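Local coordinates for YscQ-C, type III secretion protein (Yersinia pseudotuberculosis, PDB 3UEP) that forms, as the C-terminal fragment of YscQ made from an internal translation start, part of the Yop type III secretion machinery, at residues Leu58-Arg69 with Val79-Ser90. Residues are numbered along the deposited sequence; the frame is centred on the assembly and turned at random. Where two conformers were deposited one is given.
Sequences LLANGRLLGHGR and VRIERLTEVTIS
His67 and Arg83 pair toward the open end of the hairpin: His67 N donates to Arg83 O at 2.9 Å, and His67 O takes two amides in return. One, Glu82 N, lies in the carbonyl plane at 3.0 Å; the other, Arg83 N, is tilted from it and bonds less straight (N-H...O 138°). This forked acceptor marks a classic bulge, with Glu82 and Arg83 both facing His67. Paired backbone bonds between Arg69 and Arg80 lie on the turn side of the bulge, and Thr85 N to Leu65 O (2.8 Å) at the open end, its donor standing above the carbonyl plane. In one of two modelled conformers of Arg69, a water accepts from NE and donates to Glu82 OE2, supplementing the long salt bridge (3.9 Å) between Arg69 NE and Glu82 OE2; the bend at chi3 (74°) turns this guanidinium nearly parallel to the carboxylate. Side by side, His67 and Arg83 point the same way; in one of its two conformers, Arg83 lays NH2 over one face of the His67 ring, offset toward CD2 (3.3 Å), with guanidinium and ring planes 46° apart. Thr85 CG2 meets the edge of that ring. On the other face of the sheet, Leu58 CD2 presses on Ile81 CD1 at 3.5 Å, tighter than usual, the side chains crossing at about a right angle. Beyond the end of strand 76-84, Val87 CG1 meets Leu65 CD1 and Ile89 CD1 rests on Ala60 CB. Arg63, extended from CG to NE, crosses Val87 CG2 and brings NH1 to 2.9 Å from Thr88 O. Val79 and Arg80 pair with a strand of the second subunit, continuing the sheet, and Arg80 NH1 bonds Gly43 O there. The arrangement is a bulged antiparallel beta hairpin, strands 63-73 and 76-84, within the FliN-type C-terminal domain.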
ATOM      1  N   LEU A  58       4.948  -2.430   4.743  1.00 33.10           N
ATOM      2  CA  LEU A  58       4.884  -1.167   5.452  1.00 32.47           C
ATOM      3  C   LEU A  58       5.825  -0.180   4.796  1.00 32.58           C
ATOM      4  O   LEU A  58       7.011  -0.450   4.647  1.00 36.42           O
ATOM      5  CB  LEU A  58       5.290  -1.319   6.915  1.00 39.15           C
ATOM      6  CG  LEU A  58       4.276  -1.873   7.912  1.00 41.83           C
ATOM      7  CD1 LEU A  58       4.006  -3.359   7.639  1.00 36.09           C
ATOM      8  CD2 LEU A  58       4.821  -1.658   9.316  1.00 43.17           C
ATOM      9  N   LEU A  59       5.297   0.972   4.414  1.00 31.09           N
ATOM     10  CA  LEU A  59       6.125   2.017   3.866  1.00 25.30           C
ATOM     11  C   LEU A  59       6.157   3.172   4.871  1.00 42.78           C
ATOM     12  O   LEU A  59       5.147   3.483   5.496  1.00 45.75           O
ATOM     13  CB  LEU A  59       5.584   2.473   2.508  1.00 26.50           C
ATOM     14  CG  LEU A  59       5.383   1.385   1.440  1.00 34.30           C
ATOM     15  CD1 LEU A  59       4.581   1.945   0.286  1.00 35.96           C
ATOM     16  CD2 LEU A  59       6.702   0.844   0.941  1.00 38.64           C
ATOM     17  N   ALA A  60       7.336   3.758   5.068  1.00 42.42           N
ATOM     18  CA  ALA A  60       7.480   4.953   5.896  1.00 48.19           C
ATOM     19  C   ALA A  60       7.888   6.054   4.942  1.00 45.25           C
ATOM     20  O   ALA A  60       8.932   5.969   4.302  1.00 45.84           O
ATOM     21  CB  ALA A  60       8.531   4.752   6.978  1.00 38.12           C
ATOM     22  N   ASN A  61       7.034   7.062   4.808  1.00 48.32           N
ATOM     23  CA  ASN A  61       7.222   8.074   3.771  1.00 56.86           C
ATOM     24  C   ASN A  61       7.546   7.473   2.381  1.00 57.53           C
ATOM     25  O   ASN A  61       8.423   7.973   1.669  1.00 59.01           O
ATOM     26  CB  ASN A  61       8.297   9.085   4.196  1.00 47.97           C
ATOM     27  CG  ASN A  61       7.981   9.761   5.533  1.00 52.45           C
ATOM     28  OD1 ASN A  61       6.820   9.855   5.941  1.00 46.19           O
ATOM     29  ND2 ASN A  61       9.018  10.247   6.214  1.00 53.85           N
ATOM     30  N   GLY A  62       6.846   6.403   2.004  1.00 49.70           N
ATOM     31  CA  GLY A  62       7.037   5.787   0.697  1.00 44.85           C
ATOM     32  C   GLY A  62       8.214   4.834   0.492  1.00 52.79           C
ATOM     33  O   GLY A  62       8.369   4.282  -0.598  1.00 48.57           O
ATOM     34  N   ARG A  63       9.043   4.639   1.520  1.00 51.00           N
ATOM     35  CA  ARG A  63      10.152   3.687   1.460  1.00 47.53           C
ATOM     36  C   ARG A  63       9.852   2.447   2.305  1.00 41.83           C
ATOM     37  O   ARG A  63       9.286   2.549   3.388  1.00 43.88           O
ATOM     38  CB  ARG A  63      11.437   4.323   1.988  1.00 62.27           C
ATOM     39  CG  ARG A  63      12.048   5.402   1.103  1.00 75.79           C
ATOM     40  CD  ARG A  63      13.477   5.710   1.560  1.00 82.34           C
ATOM     41  NE  ARG A  63      14.091   6.806   0.812  1.00 88.93           N
ATOM     42  CZ  ARG A  63      14.288   8.030   1.298  1.00 93.50           C
ATOM     43  NH1 ARG A  63      13.923   8.328   2.540  1.00 94.81           N
ATOM     44  NH2 ARG A  63      14.856   8.960   0.542  1.00 95.34           N
ATOM     45  N   LEU A  64      10.272   1.284   1.825  1.00 42.41           N
ATOM     46  CA  LEU A  64       9.935   0.015   2.460  1.00 40.14           C
ATOM     47  C   LEU A  64      10.507  -0.092   3.877  1.00 39.25           C
ATOM     48  O   LEU A  64      11.717  -0.011   4.081  1.00 40.62           O
ATOM     49  CB  LEU A  64      10.418  -1.155   1.592  1.00 35.31           C
ATOM     50  CG  LEU A  64      10.172  -2.563   2.136  1.00 36.20           C
ATOM     51  CD1 LEU A  64       8.672  -2.805   2.290  1.00 32.45           C
ATOM     52  CD2 LEU A  64      10.809  -3.641   1.232  1.00 35.19           C
ATOM     53  N   LEU A  65       9.627  -0.300   4.851  1.00 27.54           N
ATOM     54  CA  LEU A  65      10.021  -0.339   6.252  1.00 32.92           C
ATOM     55  C   LEU A  65       9.910  -1.756   6.813  1.00 37.64           C
ATOM     56  O   LEU A  65      10.576  -2.108   7.776  1.00 42.22           O
ATOM     57  CB  LEU A  65       9.130   0.620   7.046  1.00 39.64           C
ATOM     58  CG  LEU A  65       9.223   0.708   8.562  1.00 52.30           C
ATOM     59  CD1 LEU A  65      10.383   1.592   8.929  1.00 57.74           C
ATOM     60  CD2 LEU A  65       7.941   1.293   9.102  1.00 57.98           C
ATOM     61  N   GLY A  66       9.054  -2.573   6.217  1.00 37.44           N
ATOM     62  CA  GLY A  66       8.878  -3.927   6.702  1.00 33.15           C
ATOM     63  C   GLY A  66       7.701  -4.650   6.091  1.00 32.16           C
ATOM     64  O   GLY A  66       7.007  -4.108   5.221  1.00 35.36           O
ATOM     65  N   HIS A  67       7.478  -5.873   6.558  1.00 34.13           N
ATOM     66  CA  HIS A  67       6.475  -6.766   5.979  1.00 37.55           C
ATOM     67  C   HIS A  67       5.618  -7.345   7.098  1.00 36.34           C
ATOM     68  O   HIS A  67       6.080  -7.532   8.221  1.00 35.41           O
ATOM     69  CB  HIS A  67       7.133  -7.906   5.198  1.00 38.83           C
ATOM     70  CG  HIS A  67       8.114  -7.451   4.157  1.00 45.55           C
ATOM     71  ND1 HIS A  67       7.785  -7.332   2.820  1.00 52.51           N
ATOM     72  CD2 HIS A  67       9.424  -7.115   4.251  1.00 35.88           C
ATOM     73  CE1 HIS A  67       8.847  -6.936   2.137  1.00 45.98           C
ATOM     74  NE2 HIS A  67       9.854  -6.800   2.984  1.00 47.95           N
ATOM     75  N   GLY A  68       4.361  -7.618   6.781  1.00 31.16           N
ATOM     76  CA  GLY A  68       3.407  -8.075   7.762  1.00 30.12           C
ATOM     77  C   GLY A  68       2.315  -8.901   7.107  1.00 36.57           C
ATOM     78  O   GLY A  68       2.393  -9.240   5.930  1.00 34.94           O
ATOM     79  N   ARG A  69       1.277  -9.195   7.875  1.00 34.64           N
ATOM     80  CA  ARG A  69       0.185 -10.030   7.417  0.62 37.09           C
ATOM     81  C   ARG A  69      -1.140  -9.374   7.784  1.00 38.26           C
ATOM     82  O   ARG A  69      -1.292  -8.877   8.899  1.00 45.70           O
ATOM     83  CB  ARG A  69       0.297 -11.390   8.098  0.62 43.50           C
ATOM     84  CG  ARG A  69      -0.773 -12.389   7.728  0.62 50.76           C
ATOM     85  CD  ARG A  69      -0.394 -13.758   8.262  0.62 55.76           C
ATOM     86  NE  ARG A  69      -0.561 -13.847   9.708  0.62 56.52           N
ATOM     87  CZ  ARG A  69      -1.579 -14.471  10.291  0.62 66.10           C
ATOM     88  NH1 ARG A  69      -2.508 -15.061   9.541  0.62 58.64           N
ATOM     89  NH2 ARG A  69      -1.666 -14.509  11.618  0.62 76.28           N
ATOM     90  N   VAL A  79      -2.793  -5.283  11.048  1.00 33.22           N
ATOM     91  CA  VAL A  79      -1.574  -5.796  10.456  1.00 33.16           C
ATOM     92  C   VAL A  79      -0.670  -6.390  11.529  1.00 41.88           C
ATOM     93  O   VAL A  79      -0.290  -5.695  12.474  1.00 39.75           O
ATOM     94  CB  VAL A  79      -0.802  -4.692   9.720  1.00 32.55           C
ATOM     95  CG1 VAL A  79       0.518  -5.235   9.190  1.00 31.17           C
ATOM     96  CG2 VAL A  79      -1.644  -4.131   8.590  1.00 34.09           C
ATOM     97  N   ARG A  80      -0.309  -7.659  11.426  1.00 39.92           N
ATOM     98  CA  ARG A  80       0.662  -8.224  12.337  1.00 39.88           C
ATOM     99  C   ARG A  80       2.044  -8.243  11.764  1.00 44.43           C
ATOM    100  O   ARG A  80       2.264  -8.867  10.800  1.00 45.15           O
ATOM    101  CB  ARG A  80       0.279  -9.612  12.819  1.00 44.55           C
ATOM    102  CG  ARG A  80       1.025  -9.971  14.061  1.00 49.69           C
ATOM    103  CD  ARG A  80       0.485 -11.092  14.866  1.00 57.26           C
ATOM    104  NE  ARG A  80      -0.827 -10.906  15.452  1.00 65.31           N
ATOM    105  CZ  ARG A  80      -1.082 -10.381  16.638  1.00 70.49           C
ATOM    106  NH1 ARG A  80      -0.129  -9.927  17.405  1.00 69.74           N
ATOM    107  NH2 ARG A  80      -2.314 -10.294  17.049  1.00 69.04           N
ATOM    108  N   ILE A  81       2.978  -7.561  12.396  1.00 38.08           N
ATOM    109  CA  ILE A  81       4.346  -7.417  11.906  1.00 25.15           C
ATOM    110  C   ILE A  81       5.066  -8.757  11.881  1.00 29.21           C
ATOM    111  O   ILE A  81       4.943  -9.558  12.810  1.00 29.29           O
ATOM    112  CB  ILE A  81       5.183  -6.439  12.769  1.00 27.37           C
ATOM    113  CG1 ILE A  81       4.567  -5.033  12.795  1.00 31.06           C
ATOM    114  CG2 ILE A  81       6.626  -6.404  12.273  1.00 24.23           C
ATOM    115  CD1 ILE A  81       4.497  -4.362  11.443  1.00 33.31           C
ATOM    116  N   GLU A  82       5.839  -8.990  10.827  1.00 28.20           N
ATOM    117  CA  GLU A  82       6.566 -10.244  10.692  1.00 34.55           C
ATOM    118  C   GLU A  82       8.056 -10.017  10.575  1.00 34.21           C
ATOM    119  O   GLU A  82       8.859 -10.855  10.984  1.00 42.04           O
ATOM    120  CB  GLU A  82       6.057 -11.025   9.473  1.00 25.34           C
ATOM    121  CG  GLU A  82       4.662 -11.628   9.731  1.00 50.91           C
ATOM    122  CD  GLU A  82       4.127 -12.453   8.573  1.00 56.80           C
ATOM    123  OE1 GLU A  82       4.623 -12.285   7.433  1.00 64.49           O
ATOM    124  OE2 GLU A  82       3.200 -13.262   8.806  1.00 55.41           O
ATOM    125  N   ARG A  83       8.411  -8.853  10.054  1.00 39.38           N
ATOM    126  CA  ARG A  83       9.784  -8.567   9.678  0.53 40.63           C
ATOM    127  C   ARG A  83       9.952  -7.060   9.470  1.00 37.39           C
ATOM    128  O   ARG A  83       9.062  -6.404   8.940  1.00 37.44           O
ATOM    129  CB  ARG A  83      10.103  -9.333   8.391  0.53 40.16           C
ATOM    130  CG  ARG A  83      11.551  -9.348   7.981  0.53 47.29           C
ATOM    131  CD  ARG A  83      11.756 -10.275   6.784  0.53 43.32           C
ATOM    132  NE  ARG A  83      10.708 -10.120   5.778  0.53 37.53           N
ATOM    133  CZ  ARG A  83      10.807 -10.555   4.523  0.53 40.26           C
ATOM    134  NH1 ARG A  83      11.905 -11.171   4.112  0.53 53.55           N
ATOM    135  NH2 ARG A  83       9.809 -10.380   3.674  0.53 36.07           N
ATOM    136  N   LEU A  84      11.122  -6.540   9.782  1.00 45.98           N
ATOM    137  CA  LEU A  84      11.413  -5.139   9.623  1.00 40.94           C
ATOM    138  C   LEU A  84      12.648  -4.961   8.877  1.00 39.20           C
ATOM    139  O   LEU A  84      13.584  -5.613   9.084  1.00 49.82           O
ATOM    140  CB  LEU A  84      11.545  -4.440  10.962  1.00 41.65           C
ATOM    141  CG  LEU A  84      10.297  -4.435  11.799  1.00 42.44           C
ATOM    142  CD1 LEU A  84      10.645  -4.289  13.169  1.00 45.88           C
ATOM    143  CD2 LEU A  84       9.284  -3.463  11.399  1.00 35.41           C
ATOM    144  N   THR A  85      12.643  -4.032   7.981  1.00 51.19           N
ATOM    145  CA  THR A  85      13.848  -3.819   7.197  1.00 60.52           C
ATOM    146  C   THR A  85      14.532  -2.501   7.586  1.00 57.26           C
ATOM    147  O   THR A  85      13.898  -1.563   8.078  1.00 51.23           O
ATOM    148  CB  THR A  85      13.577  -3.893   5.674  1.00 64.78           C
ATOM    149  OG1 THR A  85      12.858  -2.731   5.248  1.00 68.56           O
ATOM    150  CG2 THR A  85      12.762  -5.138   5.337  1.00 71.56           C
ATOM    151  N   GLU A  86      15.838  -2.450   7.382  1.00 59.62           N
ATOM    152  CA  GLU A  86      16.604  -1.258   7.671  1.00 57.43           C
ATOM    153  C   GLU A  86      16.311  -0.263   6.570  1.00 59.30           C
ATOM    154  O   GLU A  86      16.210  -0.635   5.399  1.00 62.72           O
ATOM    155  CB  GLU A  86      18.084  -1.605   7.674  1.00 66.80           C
ATOM    156  CG  GLU A  86      18.951  -0.654   8.456  1.00 79.46           C
ATOM    157  CD  GLU A  86      20.413  -1.041   8.377  1.00 89.92           C
ATOM    158  OE1 GLU A  86      20.995  -0.937   7.272  1.00 86.69           O
ATOM    159  OE2 GLU A  86      20.973  -1.459   9.416  1.00 94.46           O
ATOM    160  N   VAL A  87      16.155   1.002   6.937  1.00 54.17           N
ATOM    161  CA  VAL A  87      15.855   2.026   5.953  1.00 51.61           C
ATOM    162  C   VAL A  87      16.106   3.413   6.518  1.00 53.53           C
ATOM    163  O   VAL A  87      15.965   3.637   7.721  1.00 57.16           O
ATOM    164  CB  VAL A  87      14.391   1.925   5.460  1.00 49.43           C
ATOM    165  CG1 VAL A  87      13.424   2.278   6.571  1.00 41.80           C
ATOM    166  CG2 VAL A  87      14.166   2.841   4.271  1.00 52.96           C
ATOM    167  N   THR A  88      16.475   4.338   5.638  1.00 47.71           N
ATOM    168  CA  THR A  88      16.713   5.720   6.021  1.00 45.02           C
ATOM    169  C   THR A  88      15.492   6.580   5.784  1.00 46.76           C
ATOM    170  O   THR A  88      15.053   6.766   4.655  1.00 55.24           O
ATOM    171  CB  THR A  88      17.870   6.313   5.249  1.00 53.53           C
ATOM    172  OG1 THR A  88      19.041   5.529   5.497  1.00 59.21           O
ATOM    173  CG2 THR A  88      18.114   7.747   5.692  1.00 58.25           C
ATOM    174  N   ILE A  89      14.951   7.109   6.869  1.00 48.09           N
ATOM    175  CA  ILE A  89      13.760   7.938   6.815  1.00 41.12           C
ATOM    176  C   ILE A  89      14.153   9.398   6.907  1.00 48.88           C
ATOM    177  O   ILE A  89      14.994   9.780   7.735  1.00 42.97           O
ATOM    178  CB  ILE A  89      12.813   7.598   7.980  1.00 40.95           C
ATOM    179  CG1 ILE A  89      12.443   6.113   7.930  1.00 48.66           C
ATOM    180  CG2 ILE A  89      11.582   8.498   7.942  1.00 34.53           C
ATOM    181  CD1 ILE A  89      11.565   5.654   9.074  1.00 45.04           C
ATOM    182  N   SER A  90      13.549  10.214   6.053  1.00 54.67           N
ATOM    183  CA  SER A  90      13.796  11.645   6.081  1.00 51.93           C
ATOM    184  C   SER A  90      12.761  12.316   6.962  1.00 49.07           C
ATOM    185  O   SER A  90      11.559  12.155   6.760  1.00 50.56           O
ATOM    186  CB  SER A  90      13.775  12.231   4.667  1.00 54.99           C
ATOM    187  OG  SER A  90      14.937  11.848   3.939  1.00 62.85           O
TER
HETATM  188  O   HOH W   1       2.026 -13.102  11.374  1.00 57.73           O